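Local coordinates for regulatory protein CII (Enterobacteria phage lambda, PDB 1ZS4) that activates transcription from phage promoters that drive the repressor and integrase genes, binding DNA as a helix-turn-helix tetramer to establish latency, at the interface of chains A and B and the interface of chains B and C. Residues are numbered along the deposited sequence; one frame, centred on the assembly and turned at random. Chains: chain A/B/C, Regulatory protein CII.

Contact 1: the interface of chains A and B. Residues chain A 63, 68, 71; chain B 24, 67, 71.
The subunit interface built on the last helix of chains A and B brings A:Leu71 and A:Met68, on helix 65-78, against B:Met24 at the end of helix 7-25 and B:Leu71 on helix 67-80. The branch CD1 of A:Leu71 meets the flank of the B:Met24 chain, at 3.7 Å from CB, and the two side chains cross at about a right angle. A:Met68 is bent at both chi2 (50°) and chi3, a fold that lays its sulfur along B:Leu71, with SD 3.8 Å from the methyl CD1. Its terminal methyl turns the other way, CE lying 3.6 Å from the main-chain O of B:Asp67 and 4.1 Å from SD of B:Met24, so the methyl end of A:Met68 comes against the sulfur of B:Met24. Chain B answers with CD1 of B:Leu71, which reaches CB of A:Leu71 at 4.0 Å. These methionine and leucine contacts are apolar. To one side of them, CG2 of A:Val63 rests 3.5 Å from carboxylate oxygen OD2 of B:Asp67. A water links the two residues: the main-chain N of A:Val63 donates to it over 3.0 Å with 162° at the hydrogen, and it lies 2.6 Å from OD2 of B:Asp67. Here the loop carrying A:Val63, just ahead of helix 65-78, passes the first turn of helix 67-80 in chain B.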
ATOM      1  N   VAL A  63       8.073   0.865 -16.258  1.00 20.29           N
ATOM      2  CA  VAL A  63       9.169   0.937 -15.296  1.00 19.62           C
ATOM      3  C   VAL A  63      10.525   0.910 -16.002  1.00 19.46           C
ATOM      4  O   VAL A  63      10.836  -0.052 -16.699  1.00 20.47           O
ATOM      5  CB  VAL A  63       9.097  -0.265 -14.315  1.00 19.26           C
ATOM      6  CG1 VAL A  63      10.139  -0.114 -13.224  1.00 18.71           C
ATOM      7  CG2 VAL A  63       7.688  -0.360 -13.703  1.00 19.81           C
ATOM      8  N   MET A  68      13.363  -0.863 -12.107  1.00 18.98           N
ATOM      9  CA  MET A  68      13.027  -2.281 -12.056  1.00 18.07           C
ATOM     10  C   MET A  68      14.085  -3.059 -11.271  1.00 17.01           C
ATOM     11  O   MET A  68      13.754  -3.974 -10.512  1.00 17.07           O
ATOM     12  CB  MET A  68      12.912  -2.869 -13.466  1.00 14.63           C
ATOM     13  CG  MET A  68      12.490  -4.354 -13.508  1.00 16.02           C
ATOM     14  SD  MET A  68      11.015  -4.794 -12.527  1.00 11.83           S
ATOM     15  CE  MET A  68       9.717  -4.167 -13.584  1.00 16.96           C
ATOM     16  N   LEU A  71      13.459  -2.428  -7.613  1.00 16.49           N
ATOM     17  CA  LEU A  71      12.296  -3.170  -7.126  1.00 15.19           C
ATOM     18  C   LEU A  71      12.676  -4.643  -6.971  1.00 13.74           C
ATOM     19  O   LEU A  71      12.335  -5.279  -5.984  1.00 13.88           O
ATOM     20  CB  LEU A  71      11.138  -3.057  -8.116  1.00 15.12           C
ATOM     21  CG  LEU A  71      10.399  -1.727  -8.202  1.00 14.68           C
ATOM     22  CD1 LEU A  71       9.496  -1.712  -9.426  1.00 14.89           C
ATOM     23  CD2 LEU A  71       9.569  -1.547  -6.944  1.00 15.99           C
TER
ATOM     24  N   MET B  24       4.512  -0.795  -8.138  1.00 14.04           N
ATOM     25  CA  MET B  24       5.806  -0.592  -8.792  1.00 14.80           C
ATOM     26  C   MET B  24       6.043   0.893  -9.015  1.00 17.18           C
ATOM     27  O   MET B  24       7.167   1.365  -8.904  1.00 18.66           O
ATOM     28  CB  MET B  24       5.890  -1.366 -10.109  1.00 13.60           C
ATOM     29  CG  MET B  24       5.836  -2.882  -9.966  1.00 14.53           C
ATOM     30  SD  MET B  24       6.236  -3.759 -11.499  1.00 10.83           S
ATOM     31  CE  MET B  24       4.875  -3.241 -12.542  1.00 17.04           C
ATOM     32  N   ASP B  67       4.939  -5.840 -16.760  1.00 27.43           N
ATOM     33  CA  ASP B  67       6.136  -5.687 -15.955  1.00 26.93           C
ATOM     34  C   ASP B  67       6.271  -6.683 -14.809  1.00 25.23           C
ATOM     35  O   ASP B  67       7.363  -6.837 -14.265  1.00 26.17           O
ATOM     36  CB  ASP B  67       6.254  -4.260 -15.429  1.00 26.45           C
ATOM     37  CG  ASP B  67       6.696  -3.291 -16.506  1.00 27.45           C
ATOM     38  OD1 ASP B  67       7.431  -3.726 -17.424  1.00 26.76           O
ATOM     39  OD2 ASP B  67       6.329  -2.102 -16.433  1.00 28.02           O
ATOM     40  N   LEU B  71       9.665  -8.411 -13.377  1.00 17.57           N
ATOM     41  CA  LEU B  71      10.065  -8.359 -11.976  1.00 16.71           C
ATOM     42  C   LEU B  71      10.319  -9.762 -11.412  1.00 16.97           C
ATOM     43  O   LEU B  71      11.328  -9.992 -10.758  1.00 17.11           O
ATOM     44  CB  LEU B  71       8.989  -7.656 -11.134  1.00 15.89           C
ATOM     45  CG  LEU B  71       9.247  -7.592  -9.628  1.00 16.07           C
ATOM     46  CD1 LEU B  71      10.537  -6.832  -9.356  1.00 16.49           C
ATOM     47  CD2 LEU B  71       8.060  -6.895  -8.948  1.00 16.05           C
TER
HETATM   48  O   HOH W   1       7.610  -1.109 -18.464  1.00 26.22           O

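Contact 2: the interface of chains B and C. Residues chain B 16, 20, 68, 71; chain C 71, 74-75, 78.
Helix 66-81 of chain C packs against helices 7-25 and 67-80 of chain B, bringing CA of C:Val75 within 7.5 Å of CA of B:Met68, while CA of C:Gln74 stands 8.2 Å from CA of B:Asn20. This is helix-to-helix packing between subunits of the lambda cII family, whose members carry a DNA-binding helix-turn-helix, and the protein is a homotetramer. B:Met68 is the main apolar insert: bends at chi2 (-52°) and chi3 (-45°) curl its chain so that the terminal methyl points at the C helix. There CE meets CD1 of C:Ile78 at 3.8 Å and CG2 of C:Val75 at 3.9 Å, and it also touches the CB of C:Gln74, so residues on two successive turns receive one methyl. The sulfur faces the opposite end of the row, against the branch CD2 of C:Leu71. That same CD2 lies 3.9 Å from the main-chain O of B:Asn20, wedged between the two B helices. CG2 of C:Val75 has a second neighbour, the branch point CG of B:Leu71, whose side chain it crosses at about a right angle. Towards helix 7-25 the patch turns polar. The amide planes of B:Asn20 and C:Gln74 are 58° apart, with OD1 of B:Asn20 beside the CG methylene of C:Gln74 at 3.3 Å. As modelled, ND2 of B:Asn20 and NE2 of C:Gln74 approach to 3.0 Å, two donors facing each other; a hydrogen bond would require one amide to be flipped, and the assignment is therefore doubtful. B:Ser16, one turn earlier, places its hydroxyl OG 4.0 Å from NE2 of C:Gln74.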
ATOM      1  N   SER B  16      -6.252  -6.450  -9.789  1.00 14.56           N
ATOM      2  CA  SER B  16      -4.954  -7.060  -9.480  1.00 14.68           C
ATOM      3  C   SER B  16      -3.827  -6.401 -10.284  1.00 13.74           C
ATOM      4  O   SER B  16      -2.771  -6.057  -9.739  1.00 13.68           O
ATOM      5  CB  SER B  16      -4.996  -8.572  -9.762  1.00 15.68           C
ATOM      6  OG  SER B  16      -3.701  -9.140  -9.663  1.00 20.74           O
ATOM      7  N   ASN B  20      -0.814  -3.945  -8.875  1.00 14.39           N
ATOM      8  CA  ASN B  20       0.581  -4.308  -9.102  1.00 13.16           C
ATOM      9  C   ASN B  20       1.339  -3.156  -9.750  1.00 13.16           C
ATOM     10  O   ASN B  20       2.466  -2.848  -9.370  1.00 12.22           O
ATOM     11  CB  ASN B  20       0.688  -5.537 -10.006  1.00 13.43           C
ATOM     12  CG  ASN B  20       0.243  -6.813  -9.312  1.00 13.76           C
ATOM     13  OD1 ASN B  20       0.147  -6.872  -8.085  1.00 15.95           O
ATOM     14  ND2 ASN B  20      -0.016  -7.850 -10.099  1.00 17.78           N
ATOM     15  N   MET B  68       5.186  -7.372 -14.453  1.00 24.81           N
ATOM     16  CA  MET B  68       5.251  -8.360 -13.364  1.00 24.20           C
ATOM     17  C   MET B  68       6.132  -9.549 -13.743  1.00 23.94           C
ATOM     18  O   MET B  68       6.875 -10.063 -12.907  1.00 21.58           O
ATOM     19  CB  MET B  68       3.854  -8.874 -12.978  1.00 24.10           C
ATOM     20  CG  MET B  68       3.165  -8.045 -11.898  1.00 24.65           C
ATOM     21  SD  MET B  68       4.193  -7.791 -10.449  1.00 24.21           S
ATOM     22  CE  MET B  68       4.840  -9.446 -10.203  1.00 15.91           C
ATOM     23  N   LEU B  71       9.665  -8.411 -13.377  1.00 17.57           N
ATOM     24  CA  LEU B  71      10.065  -8.359 -11.976  1.00 16.71           C
ATOM     25  C   LEU B  71      10.319  -9.762 -11.412  1.00 16.97           C
ATOM     26  O   LEU B  71      11.328  -9.992 -10.758  1.00 17.11           O
ATOM     27  CB  LEU B  71       8.989  -7.656 -11.134  1.00 15.89           C
ATOM     28  CG  LEU B  71       9.247  -7.592  -9.628  1.00 16.07           C
ATOM     29  CD1 LEU B  71      10.537  -6.832  -9.356  1.00 16.49           C
ATOM     30  CD2 LEU B  71       8.060  -6.895  -8.948  1.00 16.05           C
TER
ATOM     31  N   LEU C  71       3.929  -7.061  -3.834  1.00 13.34           N
ATOM     32  CA  LEU C  71       4.735  -7.480  -4.978  1.00 14.03           C
ATOM     33  C   LEU C  71       5.445  -8.795  -4.686  1.00 14.89           C
ATOM     34  O   LEU C  71       5.571  -9.642  -5.568  1.00 15.98           O
ATOM     35  CB  LEU C  71       5.760  -6.405  -5.340  1.00 15.87           C
ATOM     36  CG  LEU C  71       5.178  -5.131  -5.964  1.00 15.74           C
ATOM     37  CD1 LEU C  71       6.302  -4.124  -6.231  1.00 15.79           C
ATOM     38  CD2 LEU C  71       4.430  -5.486  -7.253  1.00 15.92           C
ATOM     39  N   GLN C  74       2.982 -11.578  -5.090  1.00 14.69           N
ATOM     40  CA  GLN C  74       2.694 -11.800  -6.508  1.00 15.22           C
ATOM     41  C   GLN C  74       3.842 -12.561  -7.152  1.00 15.89           C
ATOM     42  O   GLN C  74       3.626 -13.521  -7.887  1.00 16.73           O
ATOM     43  CB  GLN C  74       2.485 -10.459  -7.219  1.00 17.37           C
ATOM     44  CG  GLN C  74       1.263  -9.681  -6.737  1.00 16.22           C
ATOM     45  CD  GLN C  74      -0.051 -10.174  -7.322  1.00 18.49           C
ATOM     46  OE1 GLN C  74      -1.050 -10.288  -6.610  1.00 23.30           O
ATOM     47  NE2 GLN C  74      -0.062 -10.458  -8.616  1.00 19.60           N
ATOM     48  N   VAL C  75       5.061 -12.117  -6.876  1.00 14.29           N
ATOM     49  CA  VAL C  75       6.254 -12.765  -7.415  1.00 14.17           C
ATOM     50  C   VAL C  75       6.356 -14.215  -6.938  1.00 14.42           C
ATOM     51  O   VAL C  75       6.638 -15.125  -7.731  1.00 15.40           O
ATOM     52  CB  VAL C  75       7.534 -11.991  -6.998  1.00 14.43           C
ATOM     53  CG1 VAL C  75       8.778 -12.823  -7.292  1.00 16.65           C
ATOM     54  CG2 VAL C  75       7.594 -10.644  -7.747  1.00 15.56           C
ATOM     55  N   ILE C  78       4.128 -16.414  -8.888  1.00 16.55           N
ATOM     56  CA  ILE C  78       4.680 -16.629 -10.216  1.00 17.18           C
ATOM     57  C   ILE C  78       5.800 -17.665 -10.170  1.00 18.41           C
ATOM     58  O   ILE C  78       5.820 -18.595 -10.966  1.00 18.43           O
ATOM     59  CB  ILE C  78       5.210 -15.297 -10.825  1.00 17.29           C
ATOM     60  CG1 ILE C  78       4.018 -14.364 -11.100  1.00 17.46           C
ATOM     61  CG2 ILE C  78       5.998 -15.563 -12.116  1.00 18.19           C
ATOM     62  CD1 ILE C  78       4.407 -12.951 -11.492  1.00 18.10           C
TER

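Contact 1 and contact 2 lie about 9 Å apart, measured between the centres of their C-alpha atoms, and B:Leu71 belongs to both. Chain B thus meets chain A and chain C with the same two elements, helices 7-25 and 67-80. Among the residues described, residue 68 comes from chain A in contact 1 and from chain B in contact 2, and residue 71 takes part from all three chains. Such unequal use of identical sequences fits interfaces that are not exact two-folds. Since the protein is a homotetramer, the adjoining patches plausibly form one continuous apolar packing region joining its subunits.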